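Local coordinates for hypothetical protein (Pyrococcus furiosus, PDB 1YB3) that is of unknown function, a DUF3201-family protein of a hyperthermophile built on a seven-stranded antiparallel sheet flanked by helices, at residues E34-F39 with F68-G73; L109-A114 with E143-E148. One frame throughout, in Å; residues are numbered along the deposited sequence.

Both contacts reach the same seven-stranded antiparallel sheet, whose strand order is 40-47, 65-71, 74-79, 82-90, 144-150, 108-112, 120-123. Contact 1 (34-39 with 68-73) lies at one margin, where the chain leaves helix 11-35 and turns into the outermost strand 40-47 beside strand 65-71. Contact 2 (109-114 with 143-148) pairs two neighbouring strands in the other half of the sheet. Their centres are 19 Å apart and their nearest atoms about 5 Å, without touching. Contact 1 is a surface contact of a few apolar atoms, contact 2 a buried strand pairing. No active site or ligand is known to which either could be related.

Contact 1: E34-F39 with F68-G73; sequences EELKGF and FAVKPG
F39 lies against V70 and the K71 carbonyl where a type II beta turn, L36 to F39, brings the chain from helix 11-35 to the edge strand 40-47 of the antiparallel sheet. The turn is closed by F39 N bonding to L36 O, and G38 takes its third position with positive phi, where a side chain would collide with the carbonyl O of K37. L36, the first residue to depart from helical geometry, is also the centre of an inverse gamma turn.

The phenylalanine can be followed outward from its backbone. CB packs on V70 CG1 at 3.9 Å and is the atom of F39 nearest to that methyl; it also lies 4.0 Å from K71 O. With CG anti to the carbonyl carbon (chi1 -65°), the ring starts out beside its own backbone N. CG is 4.2 Å from K71 O, and CD1 comes closer, 3.4 Å from the same oxygen. K71 O lies at the ring edge, near the ring plane, so the electropositive rim rather than the pi cloud faces the carbonyl. L36 O of the same turn also lies at the ring edge, in plane, 3.7 Å from F39 CD2. CD1 approaches P72 CD, again at the edge; P72 follows a cis peptide bond. I166 of helix 155-171 touches both F39 and L36.

V70 CG1, anti to the backbone N (chi1 -178°), meets both apolar residues of the turn. Beside it, K71 pairs through its backbone with T40, joining strand 65-71 to strand 40-47, while its side chain leads away from the turn. The leucine and valine side chains cross at about a right angle, and their touch is between methyls, L36 CD1 to V70 CG1 at 4.1 Å.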
loop_
_atom_site.group_PDB
_atom_site.type_symbol
_atom_site.label_atom_id
_atom_site.label_comp_id
_atom_site.label_asym_id
_atom_site.label_seq_id
_atom_site.Cartn_x
_atom_site.Cartn_y
_atom_site.Cartn_z
ATOM N N GLU A 34 5.858 16.050 -8.393
ATOM C CA GLU A 34 5.536 16.786 -9.623
ATOM C C GLU A 34 4.185 16.382 -10.218
ATOM O O GLU A 34 3.404 17.238 -10.639
ATOM C CB GLU A 34 6.659 16.613 -10.655
ATOM C CG GLU A 34 7.969 17.296 -10.247
ATOM C CD GLU A 34 9.185 16.807 -11.035
ATOM O OE1 GLU A 34 9.001 16.045 -12.016
ATOM O OE2 GLU A 34 10.331 17.186 -10.668
ATOM N N GLU A 35 3.895 15.084 -10.226
ATOM C CA GLU A 35 2.764 14.554 -10.970
ATOM C C GLU A 35 1.416 14.592 -10.226
ATOM O O GLU A 35 0.373 14.879 -10.830
ATOM C CB GLU A 35 3.090 13.138 -11.439
ATOM C CG GLU A 35 4.229 13.124 -12.456
ATOM C CD GLU A 35 4.936 11.777 -12.563
ATOM O OE1 GLU A 35 4.363 10.745 -12.148
ATOM O OE2 GLU A 35 6.077 11.761 -13.070
ATOM N N LEU A 36 1.440 14.286 -8.931
ATOM C CA LEU A 36 0.224 14.232 -8.099
ATOM C C LEU A 36 -0.154 15.619 -7.585
ATOM O O LEU A 36 -0.276 15.869 -6.372
ATOM C CB LEU A 36 0.389 13.229 -6.934
ATOM C CG LEU A 36 0.643 11.763 -7.307
ATOM C CD1 LEU A 36 0.613 10.926 -6.040
ATOM C CD2 LEU A 36 -0.371 11.234 -8.273
ATOM N N LYS A 37 -0.346 16.541 -8.523
ATOM C CA LYS A 37 -0.701 17.894 -8.141
ATOM C C LYS A 37 -2.084 17.854 -7.488
ATOM O O LYS A 37 -2.963 17.128 -7.947
ATOM C CB LYS A 37 -0.689 18.808 -9.370
ATOM C CG LYS A 37 0.724 19.194 -9.852
ATOM C CD LYS A 37 0.633 20.290 -10.921
ATOM C CE LYS A 37 2.025 20.704 -11.399
ATOM N NZ LYS A 37 2.734 19.532 -11.986
ATOM N N GLY A 38 -2.249 18.611 -6.397
ATOM C CA GLY A 38 -3.476 18.588 -5.603
ATOM C C GLY A 38 -3.351 17.680 -4.405
ATOM O O GLY A 38 -4.202 17.685 -3.520
ATOM N N PHE A 39 -2.274 16.883 -4.387
ATOM C CA PHE A 39 -1.971 16.051 -3.223
ATOM C C PHE A 39 -0.695 16.535 -2.548
ATOM O O PHE A 39 0.278 16.876 -3.220
ATOM C CB PHE A 39 -1.819 14.578 -3.608
ATOM C CG PHE A 39 -3.078 13.947 -4.128
ATOM C CD1 PHE A 39 -4.016 13.368 -3.250
ATOM C CD2 PHE A 39 -3.312 13.888 -5.496
ATOM C CE1 PHE A 39 -5.190 12.773 -3.741
ATOM C CE2 PHE A 39 -4.485 13.299 -6.001
ATOM C CZ PHE A 39 -5.429 12.732 -5.115
ATOM N N PHE A 68 7.217 7.611 1.846
ATOM C CA PHE A 68 6.821 9.028 1.938
ATOM C C PHE A 68 5.305 9.138 1.945
ATOM O O PHE A 68 4.630 8.387 1.238
ATOM C CB PHE A 68 7.446 9.896 0.828
ATOM C CG PHE A 68 7.131 9.454 -0.580
ATOM C CD1 PHE A 68 6.035 10.011 -1.278
ATOM C CD2 PHE A 68 7.925 8.495 -1.230
ATOM C CE1 PHE A 68 5.759 9.622 -2.595
ATOM C CE2 PHE A 68 7.653 8.109 -2.531
ATOM C CZ PHE A 68 6.540 8.668 -3.218
ATOM N N ALA A 69 4.787 10.054 2.770
ATOM C CA ALA A 69 3.342 10.309 2.871
ATOM C C ALA A 69 2.789 11.021 1.638
ATOM O O ALA A 69 3.457 11.894 1.038
ATOM C CB ALA A 69 3.074 11.183 4.106
ATOM N N VAL A 70 1.566 10.636 1.280
ATOM C CA VAL A 70 0.744 11.333 0.285
ATOM C C VAL A 70 -0.595 11.583 0.981
ATOM O O VAL A 70 -1.334 10.661 1.247
ATOM C CB VAL A 70 0.518 10.497 -0.994
ATOM C CG1 VAL A 70 -0.320 11.305 -2.027
ATOM C CG2 VAL A 70 1.846 10.021 -1.623
ATOM N N LYS A 71 -0.869 12.837 1.320
ATOM C CA LYS A 71 -2.071 13.166 2.095
ATOM C C LYS A 71 -3.284 13.222 1.164
ATOM O O LYS A 71 -3.153 13.638 0.022
ATOM C CB LYS A 71 -1.890 14.494 2.799
ATOM C CG LYS A 71 -0.666 14.533 3.714
ATOM C CD LYS A 71 -0.713 15.766 4.594
ATOM C CE LYS A 71 0.408 15.731 5.603
ATOM N NZ LYS A 71 0.161 16.755 6.662
ATOM N N PRO A 72 -4.465 12.797 1.645
ATOM C CA PRO A 72 -4.762 12.299 2.977
ATOM C C PRO A 72 -4.652 10.777 3.066
ATOM O O PRO A 72 -5.219 10.046 2.236
ATOM C CB PRO A 72 -6.216 12.750 3.185
ATOM C CG PRO A 72 -6.822 12.663 1.799
ATOM C CD PRO A 72 -5.683 12.845 0.806
ATOM N N GLY A 73 -3.914 10.302 4.072
ATOM C CA GLY A 73 -3.984 8.888 4.453
ATOM C C GLY A 73 -3.172 7.930 3.607
ATOM O O GLY A 73 -3.288 6.700 3.754
#

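Contact 2: L109-A114 with E143-E148; sequences LFIYGA and EMINFE
Y112 lays one face of its ring over N146 and reaches with its hydroxyl to E148. N146 CB sits 3.9 Å from the centroid of the Y112 ring, a CH-pi contact displaced toward the rim; the asparagine amide plane is turned only 24° from the ring. The carboxylate of E148 instead stands at 80° to the ring plane. Y112 OH donates to E148 OE1 at 2.7 Å, meeting that oxygen nearly along its C-O bond. CG of Y112 takes the crowded position between backbone N and carbonyl carbon (chi1 54°), while E148 extends fully as far as CD, with CG anti to the backbone N. A phenylalanine in place of Y112 would probably leave E148 OE1 without this donor and weaken what offsets the like charges of E148 OE2 and D150 OD1, which lie close together.

The backbones that carry these side chains form an antiparallel strand pairing inside the seven-stranded sheet. F110 with E148 and Y112 with N146 are hydrogen-bonded pairs, each joined by two backbone bonds; I111 with F147 is the non-hydrogen-bonded pair between them. N146 ND2 adds a weak bond to G113 O.

On the face opposite Y112, I111 and F147 cross obliquely. I111 CG2 lies over the F147 ring, 4.2 Å from its centroid, while I111 CG1 approaches F147 CD1. I111 CG2 also packs tightly on I145 CG2, at 3.5 Å. Helix 96-105 covers this side: I103 touches I111, and F98 meets the F147 ring edge-to-face.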
loop_
_atom_site.group_PDB
_atom_site.type_symbol
_atom_site.label_atom_id
_atom_site.label_comp_id
_atom_site.label_asym_id
_atom_site.label_seq_id
_atom_site.Cartn_x
_atom_site.Cartn_y
_atom_site.Cartn_z
ATOM N N LEU A 109 -3.012 -7.123 -3.703
ATOM C CA LEU A 109 -3.753 -6.288 -2.765
ATOM C C LEU A 109 -3.871 -6.916 -1.390
ATOM O O LEU A 109 -4.142 -8.115 -1.256
ATOM C CB LEU A 109 -5.170 -6.052 -3.316
ATOM C CG LEU A 109 -6.186 -5.321 -2.443
ATOM C CD1 LEU A 109 -5.810 -3.849 -2.333
ATOM C CD2 LEU A 109 -7.576 -5.483 -3.048
ATOM N N PHE A 110 -3.703 -6.077 -0.381
ATOM C CA PHE A 110 -3.986 -6.423 1.014
ATOM C C PHE A 110 -4.935 -5.375 1.584
ATOM O O PHE A 110 -4.787 -4.177 1.327
ATOM C CB PHE A 110 -2.695 -6.419 1.859
ATOM C CG PHE A 110 -1.645 -7.411 1.403
ATOM C CD1 PHE A 110 -1.518 -8.641 2.039
ATOM C CD2 PHE A 110 -0.783 -7.112 0.350
ATOM C CE1 PHE A 110 -0.525 -9.570 1.622
ATOM C CE2 PHE A 110 0.198 -8.010 -0.075
ATOM C CZ PHE A 110 0.323 -9.256 0.566
ATOM N N ILE A 111 -5.897 -5.817 2.393
ATOM C CA ILE A 111 -6.762 -4.880 3.102
ATOM C C ILE A 111 -6.692 -5.266 4.573
ATOM O O ILE A 111 -6.942 -6.426 4.910
ATOM C CB ILE A 111 -8.225 -4.983 2.638
ATOM C CG1 ILE A 111 -8.320 -4.836 1.111
ATOM C CG2 ILE A 111 -9.102 -3.945 3.344
ATOM C CD1 ILE A 111 -9.732 -5.144 0.547
ATOM N N TYR A 112 -6.334 -4.305 5.407
ATOM C CA TYR A 112 -6.019 -4.591 6.819
ATOM C C TYR A 112 -6.320 -3.416 7.718
ATOM O O TYR A 112 -6.414 -2.296 7.252
ATOM C CB TYR A 112 -4.554 -5.049 6.967
ATOM C CG TYR A 112 -3.479 -4.135 6.397
ATOM C CD1 TYR A 112 -3.007 -3.028 7.111
ATOM C CD2 TYR A 112 -2.911 -4.404 5.141
ATOM C CE1 TYR A 112 -1.986 -2.190 6.579
ATOM C CE2 TYR A 112 -1.900 -3.590 4.606
ATOM C CZ TYR A 112 -1.446 -2.483 5.325
ATOM O OH TYR A 112 -0.444 -1.673 4.806
ATOM N N GLY A 113 -6.494 -3.677 9.019
ATOM C CA GLY A 113 -6.699 -2.610 10.000
ATOM C C GLY A 113 -5.398 -1.973 10.456
ATOM O O GLY A 113 -4.484 -1.768 9.655
ATOM N N ALA A 114 -5.306 -1.673 11.756
ATOM C CA ALA A 114 -4.136 -0.979 12.313
ATOM C C ALA A 114 -2.807 -1.706 12.086
ATOM O O ALA A 114 -1.798 -1.066 11.814
ATOM C CB ALA A 114 -4.330 -0.689 13.799
ATOM N N GLU A 143 -11.201 1.182 13.141
ATOM C CA GLU A 143 -11.763 2.426 12.606
ATOM C C GLU A 143 -11.169 2.817 11.241
ATOM O O GLU A 143 -11.898 3.273 10.361
ATOM C CB GLU A 143 -11.599 3.567 13.617
ATOM C CG GLU A 143 -11.862 4.990 13.086
ATOM C CD GLU A 143 -13.260 5.195 12.495
ATOM O OE1 GLU A 143 -14.168 4.352 12.721
ATOM O OE2 GLU A 143 -13.446 6.217 11.800
HETATM N N MSE A 144 -9.860 2.646 11.085
HETATM C CA MSE A 144 -9.169 2.995 9.825
HETATM C C MSE A 144 -8.868 1.713 9.055
HETATM O O MSE A 144 -8.302 0.763 9.618
HETATM C CB MSE A 144 -7.865 3.754 10.118
HETATM C CG MSE A 144 -8.051 5.063 10.890
HETATM SE SE MSE A 144 -9.109 6.361 9.875
HETATM C CE MSE A 144 -8.031 6.387 8.280
ATOM N N ILE A 145 -9.257 1.670 7.780
ATOM C CA ILE A 145 -9.026 0.493 6.948
ATOM C C ILE A 145 -8.016 0.861 5.870
ATOM O O ILE A 145 -8.210 1.848 5.160
ATOM C CB ILE A 145 -10.330 -0.018 6.263
ATOM C CG1 ILE A 145 -11.504 -0.152 7.271
ATOM C CG2 ILE A 145 -10.081 -1.308 5.449
ATOM C CD1 ILE A 145 -11.205 -1.013 8.537
ATOM N N ASN A 146 -6.953 0.064 5.767
ATOM C CA ASN A 146 -5.868 0.292 4.820
ATOM C C ASN A 146 -5.987 -0.610 3.612
ATOM O O ASN A 146 -6.305 -1.810 3.734
ATOM C CB ASN A 146 -4.514 0.025 5.477
ATOM C CG ASN A 146 -4.203 0.994 6.577
ATOM O OD1 ASN A 146 -3.660 2.060 6.340
ATOM N ND2 ASN A 146 -4.529 0.615 7.811
ATOM N N PHE A 147 -5.704 -0.041 2.428
ATOM C CA PHE A 147 -5.724 -0.759 1.161
ATOM C C PHE A 147 -4.333 -0.603 0.580
ATOM O O PHE A 147 -3.943 0.507 0.233
ATOM C CB PHE A 147 -6.750 -0.111 0.218
ATOM C CG PHE A 147 -8.155 -0.183 0.748
ATOM C CD1 PHE A 147 -9.025 -1.192 0.321
ATOM C CD2 PHE A 147 -8.578 0.720 1.746
ATOM C CE1 PHE A 147 -10.328 -1.292 0.860
ATOM C CE2 PHE A 147 -9.856 0.632 2.296
ATOM C CZ PHE A 147 -10.738 -0.382 1.849
ATOM N N GLU A 148 -3.573 -1.698 0.549
ATOM C CA GLU A 148 -2.180 -1.696 0.086
ATOM C C GLU A 148 -2.043 -2.488 -1.216
ATOM O O GLU A 148 -2.541 -3.608 -1.325
ATOM C CB GLU A 148 -1.213 -2.290 1.152
ATOM C CG GLU A 148 0.191 -2.501 0.601
ATOM C CD GLU A 148 1.210 -3.018 1.634
ATOM O OE1 GLU A 148 0.982 -2.802 2.847
ATOM O OE2 GLU A 148 2.231 -3.615 1.232
#